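Local structure of SusD homolog (Bacteroides thetaiotaomicron, 3SGH) at residues S75-L80 and S118-I123; A196-G201 and L489-K494; T412-A417 and P422-A427; Q454-F459 and S476-G481. The protein probably binds glycans at the cell surface and helps pass them to a partner outer-membrane transporter, as SusD-like lipoproteins do. All coordinates share one frame; numbering follows the deposited sequence. Where two conformers were deposited one is given.

Interaction 1 of 4, residues S75-L80 and S118-I123; sequences SSWGRL and SLQGPI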
# COMPACT_ATOMS: atom_id res chain seq x y z
N SER A 75 -12.57 -7.67 7.56
CA SER A 75 -12.08 -8.55 6.49
C SER A 75 -10.58 -8.71 6.42
O SER A 75 -10.05 -9.81 6.18
CB SER A 75 -12.60 -8.04 5.12
OG SER A 75 -13.98 -8.25 5.01
N SER A 76 -9.87 -7.59 6.55
CA SER A 76 -8.42 -7.59 6.36
C SER A 76 -7.73 -8.48 7.39
O SER A 76 -6.83 -9.27 7.02
CB SER A 76 -7.87 -6.16 6.41
OG SER A 76 -8.34 -5.39 5.31
N TRP A 77 -8.14 -8.35 8.65
CA TRP A 77 -7.60 -9.21 9.70
C TRP A 77 -7.74 -10.64 9.31
O TRP A 77 -6.78 -11.41 9.35
CB TRP A 77 -8.31 -8.95 11.03
CG TRP A 77 -8.00 -9.97 12.08
CD1 TRP A 77 -8.44 -11.25 12.08
CD2 TRP A 77 -7.19 -9.82 13.28
NE1 TRP A 77 -7.97 -11.91 13.20
CE2 TRP A 77 -7.19 -11.06 13.94
CE3 TRP A 77 -6.46 -8.76 13.85
CZ2 TRP A 77 -6.52 -11.28 15.18
CZ3 TRP A 77 -5.79 -8.97 15.09
CH2 TRP A 77 -5.81 -10.23 15.73
N GLY A 78 -8.96 -11.03 8.93
CA GLY A 78 -9.24 -12.44 8.63
C GLY A 78 -8.43 -12.96 7.45
O GLY A 78 -7.93 -14.11 7.45
N ARG A 79 -8.29 -12.09 6.45
CA ARG A 79 -7.61 -12.49 5.25
C ARG A 79 -6.09 -12.69 5.49
O ARG A 79 -5.51 -13.73 5.10
CB ARG A 79 -7.86 -11.42 4.16
CG ARG A 79 -7.27 -11.78 2.76
CD ARG A 79 -7.82 -13.07 2.20
NE ARG A 79 -9.25 -13.00 1.98
CZ ARG A 79 -9.98 -13.94 1.40
NH1 ARG A 79 -9.41 -15.04 0.92
NH2 ARG A 79 -11.28 -13.75 1.27
N LEU A 80 -5.47 -11.70 6.13
CA LEU A 80 -4.04 -11.70 6.34
C LEU A 80 -3.65 -12.75 7.39
O LEU A 80 -2.71 -13.50 7.18
CB LEU A 80 -3.55 -10.32 6.79
CG LEU A 80 -3.77 -9.24 5.69
CD1 LEU A 80 -3.34 -7.86 6.19
CD2 LEU A 80 -3.00 -9.62 4.37
N SER A 118 -0.29 -1.37 10.03
CA SER A 118 -0.56 -0.09 9.34
C SER A 118 -2.06 0.18 9.14
O SER A 118 -2.46 1.31 8.85
CB SER A 118 0.17 -0.05 8.01
OG SER A 118 1.58 -0.08 8.25
N LEU A 119 -2.88 -0.86 9.28
CA LEU A 119 -4.33 -0.74 9.27
C LEU A 119 -4.91 -0.47 10.67
O LEU A 119 -5.65 0.49 10.84
CB LEU A 119 -4.94 -2.03 8.69
CG LEU A 119 -4.77 -2.23 7.18
CD1 LEU A 119 -5.11 -3.66 6.71
CD2 LEU A 119 -5.67 -1.20 6.38
N GLN A 120 -4.66 -1.36 11.64
CA GLN A 120 -5.38 -1.32 12.91
C GLN A 120 -4.55 -0.91 14.11
O GLN A 120 -5.10 -0.53 15.13
CB GLN A 120 -6.04 -2.67 13.21
CG GLN A 120 -5.13 -3.79 13.54
CD GLN A 120 -5.91 -4.99 14.03
OE1 GLN A 120 -6.76 -5.49 13.33
NE2 GLN A 120 -5.66 -5.40 15.27
N GLY A 121 -3.23 -0.95 13.99
CA GLY A 121 -2.36 -0.60 15.10
C GLY A 121 -1.90 -1.83 15.87
O GLY A 121 -1.31 -2.74 15.26
N PRO A 122 -2.18 -1.88 17.19
CA PRO A 122 -1.74 -3.08 17.92
C PRO A 122 -2.24 -4.38 17.28
O PRO A 122 -3.37 -4.47 16.83
CB PRO A 122 -2.40 -2.90 19.30
CG PRO A 122 -2.54 -1.48 19.49
CD PRO A 122 -2.85 -0.92 18.09
N ILE A 123 -1.38 -5.39 17.28
CA ILE A 123 -1.75 -6.74 16.89
C ILE A 123 -1.00 -7.70 17.79
O ILE A 123 0.06 -7.37 18.28
CB ILE A 123 -1.35 -7.03 15.43
CG1 ILE A 123 0.16 -6.84 15.21
CG2 ILE A 123 -2.21 -6.22 14.39
CD1 ILE A 123 0.68 -7.33 13.84
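Gln120, the last residue of helix 100-120, sets its amide against the edge of the Trp77 indole, which projects from helix 75-84. Its CG sits between the backbone N and the carbonyl carbon (chi1 69°), and from there the chain runs extended. CB and CG act as a spacer; contact with the ring begins at CD, which lies in the indole plane 3.8 Å from Trp77 CE3. Beyond CD the amide divides its work. OE1 comes to 3.3 Å from Trp77 CE3 at the ring edge, while NE2 lies 3.6 Å from Trp77 CZ3. The amide lies beside the indole edge, its plane 22° from that of the ring, and not over a face. What fixes the rotation of the amide is a nearly straight hydrogen bond from Gln120 NE2 to Pro122 O (2.9 Å, 168°), just past Gly121, whose positive phi takes the chain out of the helix. A leucine here would probably leave Pro122 O without its side-chain donor and the Trp77 edge without its polar neighbour. One residue earlier on each helix, Leu119 CD1 rests on Ser76 CB at 3.7 Å, while the Ser76 hydroxyl is hydrogen-bonded to Trp43. With no hydrogen bond joining the two helices here, they are held by van der Waals contact, probably helped by weak attraction between the C-H edge of the indole and the amide oxygen.

Interaction 2 of 4, residues A196-G201 and L489-K494; sequences AIRISG and LWWAMK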
# COMPACT_ATOMS: atom_id res chain seq x y z
N ALA A 196 10.96 1.77 7.88
CA ALA A 196 11.74 2.80 8.55
C ALA A 196 11.14 4.19 8.27
O ALA A 196 10.92 4.97 9.17
CB ALA A 196 13.21 2.76 8.10
N ILE A 197 10.86 4.48 7.00
CA ILE A 197 10.23 5.76 6.62
C ILE A 197 8.86 5.87 7.29
O ILE A 197 8.51 6.92 7.83
CB ILE A 197 10.12 5.90 5.06
CG1 ILE A 197 11.54 6.23 4.49
CG2 ILE A 197 9.03 6.98 4.67
CD1 ILE A 197 12.02 7.70 4.78
N ARG A 198 8.12 4.77 7.36
CA ARG A 198 6.76 4.85 7.91
C ARG A 198 6.73 5.24 9.37
O ARG A 198 5.80 5.97 9.80
CB ARG A 198 6.02 3.56 7.71
CG ARG A 198 4.54 3.72 8.14
CD ARG A 198 3.64 2.89 7.48
NE ARG A 198 3.70 3.02 6.04
CZ ARG A 198 3.27 2.05 5.26
NH1 ARG A 198 2.74 0.94 5.80
NH2 ARG A 198 3.35 2.18 3.92
N ILE A 199 7.71 4.73 10.14
CA ILE A 199 7.83 5.08 11.57
C ILE A 199 8.76 6.27 11.92
O ILE A 199 9.01 6.54 13.14
CB ILE A 199 8.13 3.84 12.44
CG1 ILE A 199 9.55 3.31 12.20
CG2 ILE A 199 7.09 2.72 12.20
CD1 ILE A 199 10.06 2.52 13.44
N SER A 200 9.16 7.02 10.88
CA SER A 200 10.22 8.01 11.00
C SER A 200 9.73 9.27 11.69
O SER A 200 10.54 10.03 12.27
CB SER A 200 10.83 8.34 9.65
OG SER A 200 9.90 8.92 8.77
N GLY A 201 8.41 9.50 11.66
CA GLY A 201 7.85 10.68 12.34
C GLY A 201 7.88 10.49 13.84
O GLY A 201 8.27 11.40 14.62
N LEU A 489 -3.07 6.05 14.52
CA LEU A 489 -1.99 5.11 14.78
C LEU A 489 -0.71 5.79 15.31
O LEU A 489 -0.51 6.99 15.18
CB LEU A 489 -1.72 4.32 13.51
CG LEU A 489 -2.91 3.49 13.04
CD1 LEU A 489 -2.53 2.59 11.87
CD2 LEU A 489 -3.51 2.62 14.19
N TRP A 490 0.18 4.96 15.85
CA TRP A 490 1.32 5.42 16.63
C TRP A 490 2.27 6.29 15.77
O TRP A 490 2.84 7.29 16.23
CB TRP A 490 2.03 4.18 17.16
CG TRP A 490 3.35 4.36 17.77
CD1 TRP A 490 3.64 4.94 18.99
CD2 TRP A 490 4.59 3.83 17.28
NE1 TRP A 490 4.99 4.84 19.25
CE2 TRP A 490 5.59 4.18 18.21
CE3 TRP A 490 4.95 3.13 16.15
CZ2 TRP A 490 6.94 3.84 18.01
CZ3 TRP A 490 6.29 2.80 15.96
CH2 TRP A 490 7.26 3.17 16.87
N TRP A 491 2.41 5.88 14.51
CA TRP A 491 3.30 6.52 13.55
C TRP A 491 2.62 7.62 12.74
O TRP A 491 3.31 8.34 12.03
CB TRP A 491 3.87 5.49 12.58
CG TRP A 491 2.81 4.62 11.92
CD1 TRP A 491 2.40 3.40 12.33
CD2 TRP A 491 2.02 4.93 10.74
NE1 TRP A 491 1.41 2.91 11.49
CE2 TRP A 491 1.18 3.83 10.50
CE3 TRP A 491 1.99 6.01 9.86
CZ2 TRP A 491 0.26 3.80 9.45
CZ3 TRP A 491 1.10 5.98 8.79
CH2 TRP A 491 0.23 4.90 8.60
N ALA A 492 1.30 7.77 12.87
CA ALA A 492 0.57 8.74 12.04
C ALA A 492 0.72 10.13 12.63
O ALA A 492 0.90 10.27 13.84
CB ALA A 492 -0.93 8.39 11.97
N MSE A 493 0.59 11.15 11.79
CA MSE A 493 0.57 12.53 12.27
C MSE A 493 -0.73 12.76 13.04
O MSE A 493 -1.79 12.34 12.62
CB MSE A 493 0.64 13.50 11.09
CG MSE A 493 0.65 14.93 11.54
SE MSE A 493 1.13 16.11 10.07
CE MSE A 493 0.11 15.40 8.62
N LYS A 494 -0.63 13.36 14.22
CA LYS A 494 -1.79 13.59 15.06
C LYS A 494 -2.42 14.92 14.70
O LYS A 494 -1.84 15.68 13.92
CB LYS A 494 -1.38 13.57 16.53
CG LYS A 494 -0.64 12.31 16.99
CD LYS A 494 -1.35 11.03 16.62
CE LYS A 494 -0.68 9.82 17.22
NZ LYS A 494 0.63 9.50 16.51
O HOH W 1 6.00 8.07 11.69
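Arg198 and Trp491 lie side by side and point the same way, where a type I beta turn from Leu489 to Ala492 docks on the C-terminal end of helix 181-198. The aliphatic part of the arginine spreads over one indole face: CD stands 3.9 Å from the centroid of the six-membered ring of Trp491, almost on its normal, in a CH-pi contact. The chain bends at chi3, the guanidinium is turned 37° from the ring, and with Arg198 CZ 5.7 Å from that centroid any cation-pi attraction is weak at most; NH1 is instead hydrogen-bonded to Ser118 OG. Leu489 CB and Ala492 CB lie over the opposite face of the indole, toward its rim, and Trp144 of helix 140-162 meets that ring steeply. Trp490 swings the other way, its CG anti to the backbone N (chi1 169°), which brings CZ3 obliquely to Ile199 CG2 at 3.8 Å. Behind the turn, Lys494 NZ donates to Leu489 O (3.1 Å) and Ala492 O (2.8 Å) and forms a salt bridge with the carboxylate of Tyr499. A single water joins the two backbones, donating to Arg198 O (2.8 Å) and Trp491 O (2.7 Å) and accepting from Gly201 N.

Interaction 3 of 4, residues T412-A417 and P422-A427; sequences TQKWIA and PMNGWA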
# COMPACT_ATOMS: atom_id res chain seq x y z
N THR A 412 4.20 12.92 -3.99
CA THR A 412 3.24 12.89 -5.11
C THR A 412 3.71 11.99 -6.26
O THR A 412 2.93 11.15 -6.76
CB THR A 412 2.90 14.32 -5.60
OG1 THR A 412 2.37 15.06 -4.49
CG2 THR A 412 1.84 14.29 -6.73
N GLN A 413 4.94 12.18 -6.74
CA GLN A 413 5.47 11.29 -7.80
C GLN A 413 5.63 9.85 -7.27
O GLN A 413 5.40 8.89 -8.00
CB GLN A 413 6.77 11.82 -8.40
CG GLN A 413 6.56 13.05 -9.23
CD GLN A 413 5.75 12.76 -10.50
OE1 GLN A 413 5.85 11.70 -11.05
NE2 GLN A 413 4.94 13.71 -10.94
N LYS A 414 5.98 9.70 -6.01
CA LYS A 414 6.05 8.34 -5.45
C LYS A 414 4.69 7.66 -5.53
O LYS A 414 4.58 6.45 -5.86
CB LYS A 414 6.52 8.38 -4.01
CG LYS A 414 6.54 7.02 -3.31
CD LYS A 414 6.84 7.24 -1.81
CE LYS A 414 6.76 6.02 -0.97
NZ LYS A 414 6.84 6.34 0.48
N TRP A 415 3.65 8.42 -5.18
CA TRP A 415 2.28 7.92 -5.16
C TRP A 415 1.80 7.55 -6.56
O TRP A 415 1.21 6.49 -6.74
CB TRP A 415 1.41 8.97 -4.50
CG TRP A 415 -0.05 8.76 -4.67
CD1 TRP A 415 -0.82 7.75 -4.15
CD2 TRP A 415 -0.94 9.65 -5.34
NE1 TRP A 415 -2.14 7.97 -4.46
CE2 TRP A 415 -2.23 9.12 -5.22
CE3 TRP A 415 -0.76 10.83 -6.05
CZ2 TRP A 415 -3.33 9.74 -5.79
CZ3 TRP A 415 -1.87 11.46 -6.56
CH2 TRP A 415 -3.11 10.92 -6.44
N ILE A 416 2.18 8.36 -7.55
CA ILE A 416 1.82 8.05 -8.93
C ILE A 416 2.55 6.80 -9.39
O ILE A 416 1.97 5.92 -10.01
CB ILE A 416 2.16 9.22 -9.88
CG1 ILE A 416 1.23 10.36 -9.57
CG2 ILE A 416 1.96 8.81 -11.37
CD1 ILE A 416 1.66 11.72 -10.28
N ALA A 417 3.82 6.68 -8.99
CA ALA A 417 4.67 5.55 -9.40
C ALA A 417 4.22 4.20 -8.80
O ALA A 417 4.24 3.17 -9.50
CB ALA A 417 6.13 5.80 -9.05
N PRO A 422 -2.46 -0.50 -2.60
CA PRO A 422 -3.62 -0.17 -1.76
C PRO A 422 -3.34 0.72 -0.58
O PRO A 422 -4.24 1.39 -0.10
CB PRO A 422 -4.10 -1.52 -1.26
CG PRO A 422 -2.92 -2.40 -1.29
CD PRO A 422 -2.09 -1.92 -2.52
N MSE A 423 -2.09 0.70 -0.10
CA MSE A 423 -1.72 1.32 1.16
C MSE A 423 -0.82 2.54 1.04
O MSE A 423 -0.89 3.41 1.90
CB MSE A 423 -1.07 0.29 2.08
CG MSE A 423 -0.60 0.81 3.44
SE MSE A 423 -2.02 1.70 4.37
CE MSE A 423 -2.73 0.13 5.34
N ASN A 424 0.03 2.63 0.02
CA ASN A 424 1.05 3.70 -0.02
C ASN A 424 0.47 5.09 0.17
O ASN A 424 0.95 5.90 1.02
CB ASN A 424 1.85 3.68 -1.32
CG ASN A 424 2.88 4.75 -1.34
OD1 ASN A 424 3.79 4.75 -0.52
ND2 ASN A 424 2.72 5.73 -2.24
N GLY A 425 -0.55 5.39 -0.61
CA GLY A 425 -1.17 6.72 -0.53
C GLY A 425 -1.73 7.05 0.86
O GLY A 425 -1.47 8.11 1.40
N TRP A 426 -2.52 6.11 1.40
CA TRP A 426 -3.19 6.34 2.67
C TRP A 426 -2.16 6.45 3.80
O TRP A 426 -2.32 7.27 4.71
CB TRP A 426 -4.16 5.23 2.95
CG TRP A 426 -5.02 5.48 4.13
CD1 TRP A 426 -5.40 6.69 4.62
CD2 TRP A 426 -5.68 4.49 4.90
NE1 TRP A 426 -6.21 6.52 5.68
CE2 TRP A 426 -6.40 5.17 5.89
CE3 TRP A 426 -5.70 3.10 4.88
CZ2 TRP A 426 -7.13 4.51 6.88
CZ3 TRP A 426 -6.46 2.43 5.83
CH2 TRP A 426 -7.18 3.16 6.81
N ALA A 427 -1.14 5.62 3.73
CA ALA A 427 -0.10 5.63 4.75
C ALA A 427 0.70 6.94 4.71
O ALA A 427 0.86 7.60 5.76
CB ALA A 427 0.83 4.44 4.62
O HOH W 2 6.49 3.65 1.11
O HOH W 3 0.92 4.91 -4.46
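Lys414 and Trp415 of helix 403-417 face Asn424 and Gly425 at the start of helix 424-432, the two forming a helical hairpin joined by a short loop, an element suited to the alpha-alpha superhelix of this protein. Lys414 comes first: CG anti to the backbone N (chi1 176°) and a chain extended throughout carry it across the Asn424 amide, with Lys414 CE 3.3 Å from Asn424 OD1. Its NZ goes on to a salt bridge with Asp428 of the second helix, and also donates to a water at 2.8 Å that is only weakly bonded to Asn424 OD1. A methionine in its place would probably leave the Asp428 carboxylate without its charged mate. Trp415 follows, its CA 3.7 Å from Asn424 ND2, and its indole CD1 is 3.8 Å from Gly425 CA. A beta carbon on Gly425 would come tight against that CD1, so glycine suits this close approach. The indole NE1 is hydrogen-bonded to Ser47 O, and Cys254 and Leu255 of helix 253-261 touch the Trp415 side chain. Near the loop end of the hairpin, a second water donates to Trp415 O (2.8 Å) and accepts from Asn424 ND2 (3.0 Å).

Interaction 4 of 4, residues Q454-F459 and S476-G481; sequences QRRLRF and SMLSNG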
# COMPACT_ATOMS: atom_id res chain seq x y z
N GLN A 454 -10.60 8.72 7.40
CA GLN A 454 -10.51 7.57 8.30
C GLN A 454 -9.05 7.37 8.66
O GLN A 454 -8.20 7.51 7.82
CB GLN A 454 -11.09 6.31 7.65
CG GLN A 454 -11.03 5.10 8.58
CD GLN A 454 -12.08 4.04 8.30
OE1 GLN A 454 -13.08 4.29 7.58
NE2 GLN A 454 -11.90 2.84 8.90
N ARG A 455 -8.76 7.08 9.92
CA ARG A 455 -7.39 7.10 10.41
C ARG A 455 -6.83 5.67 10.64
O ARG A 455 -5.62 5.48 10.67
CB ARG A 455 -7.31 7.95 11.65
CG ARG A 455 -7.81 9.36 11.47
CD ARG A 455 -7.12 10.16 10.33
NE ARG A 455 -5.69 10.35 10.58
CZ ARG A 455 -4.82 10.96 9.76
NH1 ARG A 455 -5.21 11.43 8.59
NH2 ARG A 455 -3.55 11.12 10.11
N ARG A 456 -7.73 4.70 10.79
CA ARG A 456 -7.40 3.29 11.03
C ARG A 456 -8.63 2.40 10.86
O ARG A 456 -9.76 2.88 10.87
CB ARG A 456 -6.86 3.08 12.45
CG ARG A 456 -7.85 3.23 13.57
CD ARG A 456 -7.23 3.16 14.93
NE ARG A 456 -7.07 1.76 15.35
CZ ARG A 456 -8.01 1.06 15.96
NH1 ARG A 456 -9.22 1.58 16.20
NH2 ARG A 456 -7.77 -0.20 16.32
N LEU A 457 -8.39 1.10 10.72
CA LEU A 457 -9.45 0.11 10.89
C LEU A 457 -9.52 -0.26 12.38
O LEU A 457 -8.54 -0.11 13.10
CB LEU A 457 -9.18 -1.12 10.03
CG LEU A 457 -9.66 -1.03 8.57
CD1 LEU A 457 -9.20 0.23 7.86
CD2 LEU A 457 -9.22 -2.30 7.82
N ARG A 458 -10.67 -0.77 12.82
CA ARG A 458 -10.90 -1.15 14.19
C ARG A 458 -10.55 -2.61 14.40
O ARG A 458 -10.44 -3.39 13.44
CB ARG A 458 -12.37 -0.90 14.56
CG ARG A 458 -12.74 0.57 14.62
CD ARG A 458 -14.23 0.78 14.94
NE ARG A 458 -15.05 0.39 13.78
CZ ARG A 458 -15.70 -0.76 13.65
NH1 ARG A 458 -15.69 -1.66 14.62
NH2 ARG A 458 -16.37 -1.03 12.53
N PHE A 459 -10.40 -2.97 15.68
CA PHE A 459 -10.24 -4.35 16.13
C PHE A 459 -11.51 -5.14 15.72
O PHE A 459 -12.62 -4.57 15.60
CB PHE A 459 -10.00 -4.38 17.65
CG PHE A 459 -8.75 -3.62 18.11
CD1 PHE A 459 -7.59 -3.65 17.37
CD2 PHE A 459 -8.77 -2.95 19.31
CE1 PHE A 459 -6.43 -3.02 17.84
CE2 PHE A 459 -7.64 -2.32 19.79
CZ PHE A 459 -6.48 -2.34 19.07
N SER A 476 -6.44 0.23 25.25
CA SER A 476 -5.70 1.23 26.02
C SER A 476 -4.33 1.52 25.42
O SER A 476 -3.70 2.53 25.78
CB SER A 476 -5.57 0.84 27.50
OG SER A 476 -4.63 -0.20 27.66
N MSE A 477 -3.85 0.65 24.52
CA MSE A 477 -2.62 0.90 23.80
C MSE A 477 -2.74 1.95 22.68
O MSE A 477 -1.74 2.47 22.21
CB MSE A 477 -2.04 -0.42 23.23
CG MSE A 477 -1.83 -1.47 24.26
SE MSE A 477 -1.35 -3.12 23.43
CE MSE A 477 -1.51 -4.25 24.98
N LEU A 478 -3.97 2.24 22.23
CA LEU A 478 -4.22 3.17 21.15
C LEU A 478 -3.96 4.57 21.64
O LEU A 478 -4.17 4.87 22.81
CB LEU A 478 -5.68 3.07 20.64
CG LEU A 478 -6.05 1.78 19.89
CD1 LEU A 478 -7.56 1.61 19.60
CD2 LEU A 478 -5.23 1.69 18.59
N SER A 479 -3.59 5.43 20.71
CA SER A 479 -3.21 6.79 21.01
C SER A 479 -4.18 7.51 21.93
O SER A 479 -3.75 8.15 22.88
CB SER A 479 -3.05 7.59 19.71
OG SER A 479 -4.23 7.62 18.95
N ASN A 480 -5.47 7.44 21.64
CA ASN A 480 -6.48 8.09 22.50
C ASN A 480 -7.34 7.12 23.30
O ASN A 480 -8.41 7.52 23.82
CB ASN A 480 -7.36 8.98 21.65
CG ASN A 480 -8.26 8.20 20.68
OD1 ASN A 480 -8.24 6.95 20.63
ND2 ASN A 480 -9.06 8.93 19.91
N GLY A 481 -6.91 5.88 23.41
CA GLY A 481 -7.66 4.90 24.21
C GLY A 481 -9.05 4.48 23.71
O GLY A 481 -9.86 3.93 24.46
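Leu478 opens a type I beta turn closed by Gly481 N to Leu478 O, and points its side chain at Arg456, whose backbone is fully extended (phi -168°, psi 164°) in an irregular segment. The two side chains cross at about a right angle. Leu478 CD1 lies over one face of the guanidinium, 3.7 Å from Arg456 CZ, and CD2 approaches Arg456 NE at the same distance. Arg458 N stands off the opposite face, toward the rim. Phe459 and Leu478 point toward each other, with Phe459 CE2 3.9 Å from Leu478 CD1, and Arg456 NH2 sits 3.4 Å above the plane of the Phe459 ring, toward the rim. The bend at chi3 of Arg456 (-84°) turns the guanidinium into this position. Its charge is met by a salt bridge from NH1 to Asp483, and NH2 is hydrogen-bonded to Gln120 O, so the apolar contact is made with the face while the N-H groups work along the rim. Gln454 NE2 donates to Arg456 O at 2.9 Å, from above the carbonyl plane, within the same irregular segment. Phe459 also touches Val471, Ala474 and Val475 of helix 468-477 and Gln120 at the end of helix 100-120, placing the loop between those two helices.

In the fold
The end of helix 100-120 in interaction 1 meets the other three. It is nearest interaction 4, centres about 12 Å apart, where Leu119 O probably accepts a hydrogen bond from Leu457 N at 2.8 Å. Toward interaction 3 the join is apolar, with Leu119 CD2 3.4 Å from Met423 CE, and Ser118 OG is 2.9 Å from Arg198 NH1 of interaction 2, a probable hydrogen bond. Interactions 3 and 4 meet through Trp426, whose NE1 probably donates to Gln454 O at 3.1 Å. In sequence both fall between the two segments of interaction 2, whose Trp491 CZ3 packs 3.4 Å from Ala427 O. The C-terminal segment returns to a core of distant helices; no ligand marks a site here.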